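Local coordinates for oxidoreductase (Streptomyces globisporus, PDB 4R82), which uses NADH to reduce FAD, supplying freely diffusing FADH2 to the halogenase SgcC3 and the monooxygenase SgcC in C-1027 antibiotic biosynthesis, at the interface of chains A and B. Numbering follows the deposited sequence. Chains: chain A/B, Oxidoreductase.

Contact 1: the interface of chains A and B. Residues chain A 32-35, 50-53; chain B 30-32, 53.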
loop_
_atom_site.group_PDB
_atom_site.type_symbol
_atom_site.label_atom_id
_atom_site.label_comp_id
_atom_site.label_asym_id
_atom_site.label_seq_id
_atom_site.Cartn_x
_atom_site.Cartn_y
_atom_site.Cartn_z
ATOM N N THR A 32 -6.655 0.121 -2.602
ATOM C CA THR A 32 -5.410 0.661 -3.130
ATOM C C THR A 32 -5.622 1.182 -4.545
ATOM O O THR A 32 -6.649 0.921 -5.172
ATOM C CB THR A 32 -4.310 -0.426 -3.219
ATOM O OG1 THR A 32 -4.672 -1.377 -4.220
ATOM C CG2 THR A 32 -4.115 -1.158 -1.892
ATOM N N GLY A 33 -4.624 1.894 -5.058
ATOM C CA GLY A 33 -4.531 2.121 -6.483
ATOM C C GLY A 33 -3.994 0.888 -7.182
ATOM O O GLY A 33 -3.881 -0.192 -6.583
ATOM N N VAL A 34 -3.669 1.042 -8.460
ATOM C CA VAL A 34 -3.125 -0.058 -9.248
ATOM C C VAL A 34 -1.973 0.503 -10.051
ATOM O O VAL A 34 -2.103 1.573 -10.646
ATOM C CB VAL A 34 -4.182 -0.608 -10.224
ATOM C CG1 VAL A 34 -3.626 -1.808 -10.975
ATOM C CG2 VAL A 34 -5.457 -0.997 -9.480
ATOM N N THR A 35 -0.844 -0.200 -10.060
ATOM C CA THR A 35 0.285 0.211 -10.888
ATOM C C THR A 35 0.624 -0.883 -11.878
ATOM O O THR A 35 0.169 -2.030 -11.745
ATOM C CB THR A 35 1.560 0.473 -10.054
ATOM O OG1 THR A 35 2.123 -0.778 -9.639
ATOM C CG2 THR A 35 1.243 1.316 -8.824
ATOM N N ASN A 50 -0.413 -4.003 -7.007
ATOM C CA ASN A 50 -1.031 -3.078 -6.065
ATOM C C ASN A 50 -0.293 -3.004 -4.724
ATOM O O ASN A 50 -0.691 -2.255 -3.835
ATOM C CB ASN A 50 -2.508 -3.414 -5.863
ATOM C CG ASN A 50 -2.706 -4.602 -4.962
ATOM O OD1 ASN A 50 -1.886 -5.518 -4.935
ATOM N ND2 ASN A 50 -3.786 -4.584 -4.187
ATOM N N SER A 51 0.794 -3.761 -4.595
ATOM C CA SER A 51 1.574 -3.779 -3.359
ATOM C C SER A 51 2.524 -2.576 -3.263
ATOM O O SER A 51 3.291 -2.464 -2.310
ATOM C CB SER A 51 2.376 -5.079 -3.262
ATOM O OG SER A 51 3.327 -5.138 -4.313
ATOM N N PHE A 52 2.467 -1.685 -4.246
ATOM C CA PHE A 52 3.285 -0.477 -4.237
ATOM C C PHE A 52 3.015 0.335 -2.981
ATOM O O PHE A 52 1.861 0.606 -2.641
ATOM C CB PHE A 52 2.971 0.372 -5.474
ATOM C CG PHE A 52 3.635 1.714 -5.464
ATOM C CD1 PHE A 52 4.959 1.846 -5.855
ATOM C CD2 PHE A 52 2.940 2.841 -5.040
ATOM C CE1 PHE A 52 5.582 3.087 -5.822
ATOM C CE2 PHE A 52 3.551 4.082 -5.009
ATOM C CZ PHE A 52 4.880 4.207 -5.403
ATOM N N THR A 53 4.083 0.755 -2.308
ATOM C CA THR A 53 3.945 1.537 -1.082
ATOM C C THR A 53 5.037 2.591 -1.050
ATOM O O THR A 53 6.198 2.272 -1.272
ATOM C CB THR A 53 4.107 0.629 0.135
ATOM O OG1 THR A 53 3.125 -0.415 0.069
ATOM C CG2 THR A 53 3.929 1.416 1.422
ATOM N N PHE B 30 -0.729 7.859 -5.774
ATOM C CA PHE B 30 -1.184 6.472 -5.610
ATOM C C PHE B 30 -2.217 6.412 -4.496
ATOM O O PHE B 30 -1.899 6.667 -3.330
ATOM C CB PHE B 30 -0.017 5.561 -5.238
ATOM C CG PHE B 30 -0.405 4.113 -5.073
ATOM C CD1 PHE B 30 -0.646 3.324 -6.190
ATOM C CD2 PHE B 30 -0.516 3.541 -3.810
ATOM C CE1 PHE B 30 -0.988 1.979 -6.057
ATOM C CE2 PHE B 30 -0.866 2.177 -3.672
ATOM C CZ PHE B 30 -1.097 1.409 -4.796
ATOM N N PRO B 31 -3.467 6.077 -4.846
ATOM C CA PRO B 31 -4.519 6.096 -3.826
ATOM C C PRO B 31 -4.357 4.954 -2.828
ATOM O O PRO B 31 -3.890 3.879 -3.210
ATOM C CB PRO B 31 -5.792 5.867 -4.636
ATOM C CG PRO B 31 -5.434 6.145 -6.064
ATOM C CD PRO B 31 -3.985 5.807 -6.196
ATOM N N THR B 32 -4.760 5.171 -1.577
ATOM C CA THR B 32 -4.731 4.111 -0.573
ATOM C C THR B 32 -5.955 4.207 0.324
ATOM O O THR B 32 -6.673 5.210 0.321
ATOM C CB THR B 32 -3.485 4.230 0.355
ATOM O OG1 THR B 32 -3.633 5.384 1.188
ATOM C CG2 THR B 32 -2.185 4.347 -0.447
ATOM N N THR B 53 0.335 -2.605 3.822
ATOM C CA THR B 53 0.433 -3.345 2.574
ATOM C C THR B 53 0.310 -4.820 2.903
ATOM O O THR B 53 0.975 -5.297 3.817
ATOM C CB THR B 53 1.801 -3.107 1.951
ATOM O OG1 THR B 53 1.969 -1.699 1.711
ATOM C CG2 THR B 53 1.948 -3.853 0.643
#

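Contact 2: the interface of chains A and B. Residues chain A 13-15, 17, 26; chain B 155-158.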
loop_
_atom_site.group_PDB
_atom_site.type_symbol
_atom_site.label_atom_id
_atom_site.label_comp_id
_atom_site.label_asym_id
_atom_site.label_seq_id
_atom_site.Cartn_x
_atom_site.Cartn_y
_atom_site.Cartn_z
ATOM N N GLU A 13 -17.359 -11.447 9.876
ATOM C CA GLU A 13 -16.831 -12.720 9.405
ATOM C C GLU A 13 -15.480 -12.936 10.078
ATOM O O GLU A 13 -14.580 -12.101 9.959
ATOM C CB GLU A 13 -16.669 -12.693 7.877
ATOM C CG GLU A 13 -15.877 -13.859 7.286
ATOM C CD GLU A 13 -15.441 -13.617 5.845
ATOM O OE1 GLU A 13 -16.020 -12.735 5.175
ATOM O OE2 GLU A 13 -14.515 -14.317 5.380
ATOM N N LEU A 14 -15.333 -14.042 10.799
ATOM C CA LEU A 14 -14.044 -14.351 11.412
ATOM C C LEU A 14 -13.135 -14.993 10.368
ATOM O O LEU A 14 -13.527 -15.954 9.695
ATOM C CB LEU A 14 -14.225 -15.295 12.605
ATOM C CG LEU A 14 -12.950 -15.795 13.295
ATOM C CD1 LEU A 14 -12.253 -14.683 14.069
ATOM C CD2 LEU A 14 -13.253 -16.966 14.214
ATOM N N VAL A 15 -11.917 -14.476 10.248
ATOM C CA VAL A 15 -10.959 -14.942 9.250
ATOM C C VAL A 15 -9.933 -15.907 9.847
ATOM O O VAL A 15 -9.261 -15.577 10.831
ATOM C CB VAL A 15 -10.225 -13.744 8.606
ATOM C CG1 VAL A 15 -9.108 -14.213 7.676
ATOM C CG2 VAL A 15 -11.224 -12.861 7.854
ATOM N N PRO A 17 -6.501 -17.212 9.177
ATOM C CA PRO A 17 -5.386 -16.755 8.338
ATOM C C PRO A 17 -4.787 -17.868 7.482
ATOM O O PRO A 17 -4.103 -17.555 6.504
ATOM C CB PRO A 17 -4.351 -16.274 9.362
ATOM C CG PRO A 17 -5.144 -15.941 10.567
ATOM C CD PRO A 17 -6.263 -16.936 10.603
ATOM N N VAL A 26 -9.908 -10.476 3.342
ATOM C CA VAL A 26 -9.525 -9.398 4.261
ATOM C C VAL A 26 -8.432 -8.498 3.676
ATOM O O VAL A 26 -8.435 -7.282 3.917
ATOM C CB VAL A 26 -9.184 -9.905 5.695
ATOM C CG1 VAL A 26 -7.847 -10.604 5.722
ATOM C CG2 VAL A 26 -9.193 -8.738 6.684
ATOM N N THR B 155 -5.025 -13.386 13.648
ATOM C CA THR B 155 -6.462 -13.523 13.454
ATOM C C THR B 155 -6.953 -12.230 12.835
ATOM O O THR B 155 -6.248 -11.217 12.845
ATOM C CB THR B 155 -7.200 -13.800 14.790
ATOM O OG1 THR B 155 -8.594 -14.050 14.548
ATOM C CG2 THR B 155 -7.052 -12.615 15.740
ATOM N N ALA B 156 -8.136 -12.277 12.247
ATOM C CA ALA B 156 -8.717 -11.087 11.655
ATOM C C ALA B 156 -10.222 -11.247 11.659
ATOM O O ALA B 156 -10.743 -12.378 11.665
ATOM C CB ALA B 156 -8.193 -10.872 10.242
ATOM N N THR B 157 -10.929 -10.123 11.673
ATOM C CA THR B 157 -12.386 -10.157 11.555
ATOM C C THR B 157 -12.737 -9.070 10.558
ATOM O O THR B 157 -12.081 -8.026 10.534
ATOM C CB THR B 157 -13.083 -9.925 12.908
ATOM O OG1 THR B 157 -12.814 -11.030 13.791
ATOM C CG2 THR B 157 -14.604 -9.820 12.731
ATOM N N ARG B 158 -13.741 -9.307 9.720
ATOM C CA ARG B 158 -14.104 -8.316 8.711
ATOM C C ARG B 158 -15.620 -8.137 8.618
ATOM O O ARG B 158 -16.390 -9.021 8.995
ATOM C CB ARG B 158 -13.513 -8.694 7.346
ATOM C CG ARG B 158 -14.016 -10.053 6.822
ATOM C CD ARG B 158 -13.362 -10.447 5.492
ATOM N NE ARG B 158 -13.609 -9.448 4.445
ATOM C CZ ARG B 158 -14.589 -9.526 3.550
ATOM N NH1 ARG B 158 -15.419 -10.568 3.545
ATOM N NH2 ARG B 158 -14.739 -8.556 2.652
HETATM O O HOH W 1 -8.824 -16.540 13.264
#

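Contact 1: the interface of chains A and B
The ring of B:Phe30 lies between two parts of chain A, with A:Phe52 over one face and the backbone of A:Gly33 over the other. A:Phe52 presents its edge, the planes standing 73° apart, and its CD2 sits 3.6 Å from B:Phe30 CG, displaced toward the rim of the ring beneath it. CG of B:Phe30, anti to its backbone N (chi1 -179°), carries the ring across to chain A, and the two phenylalanine side chains run antiparallel. The backbone of A:Gly33, with no side chain in the way, passes over the other face toward the rim, its CA 3.6 Å from B:Phe30 CE1. The methyl CG2 of A:Thr35 touches the CE1 side of the rim, and A:Thr32 CB stands near the tip, CZ. Deep insertion of one aromatic side chain thus helps to join the two subunits of this flavin reductase homodimer.

Next to the ring the backbones meet at an antiparallel bridge between A:Thr32 and B:Thr32, where A:Gly33 N donates to B:Pro31 O at 2.8 Å. A second-shell bond probably steadies this loop: the hydroxyl A:Thr32 OG1 donates to A:Gly33 O at 2.8 Å, in the carbonyl plane and on a lone pair.

Contact 2: the interface of chains A and B
A:Glu13 and A:Val15 pair with B:Arg158 and B:Ala156 in an intermolecular antiparallel beta-sheet, in which the N-terminal strand 13-15 of one subunit pairs along the end of strand 146-158 of the other, adding a strand from the partner and helping to hold the flavin reductase homodimer together. The main-chain bonds come in sequence: A:Glu13 N to B:Arg158 O at 2.8 Å, B:Arg158 N back to A:Glu13 O at 2.9 Å, and A:Val15 N to B:Ala156 O at 2.8 Å.

Side chains alternate between the two faces of this small sheet. On one face A:Glu13 and B:Arg158 lie alongside each other with their tips in the same direction. The glutamate is extended beyond CG, whereas the arginine starts with CG between its backbone N and carbonyl carbon (chi1 61°) and bends at chi3, which brings the guanidinium back to the carboxylate. Their salt bridge is also a hydrogen bond, B:Arg158 NH1 to A:Glu13 OE1 at 2.8 Å. The oxygen is met on its syn side by a donor tilted out of the carboxylate plane, and lies almost in the guanidinium plane, but the two planar groups are 83° apart, so the arginine engages the acid through one nitrogen and not as a parallel two-pronged pair. Farther along this face A:Val15 CB packs 3.9 Å from the methyl CB of B:Ala156, while the NE of B:Arg158 passes near the backbone N of A:Val26, close to the end of helix 20-27.

The opposite face carries A:Leu14, whose CD1 rests 3.7 Å from the hydroxyl OG1 of B:Thr157. Where the strand pairing ends, a water bridges the chains, 2.7 Å from A:Val15 O and 2.8 Å from B:Thr155 OG1.

The C-alpha centres of contact 1 and contact 2 are about 22 Å apart, and the two share no residue. In sequence they are neighbours: strand 13-15 leads into helix 20-27, which contributes A:Val26 to contact 2, and the following loop supplies the residues around position 32 used in contact 1. One N-terminal stretch therefore engages the partner twice, and the two-fold symmetry repeats both contacts with the chains exchanged. Contact 1 includes the FAD-binding residues A:Asn50 and A:Ser51, while the strand of chain B used in contact 2 begins at the NAD-binding B:His146, so dimerisation may help to position the active sites.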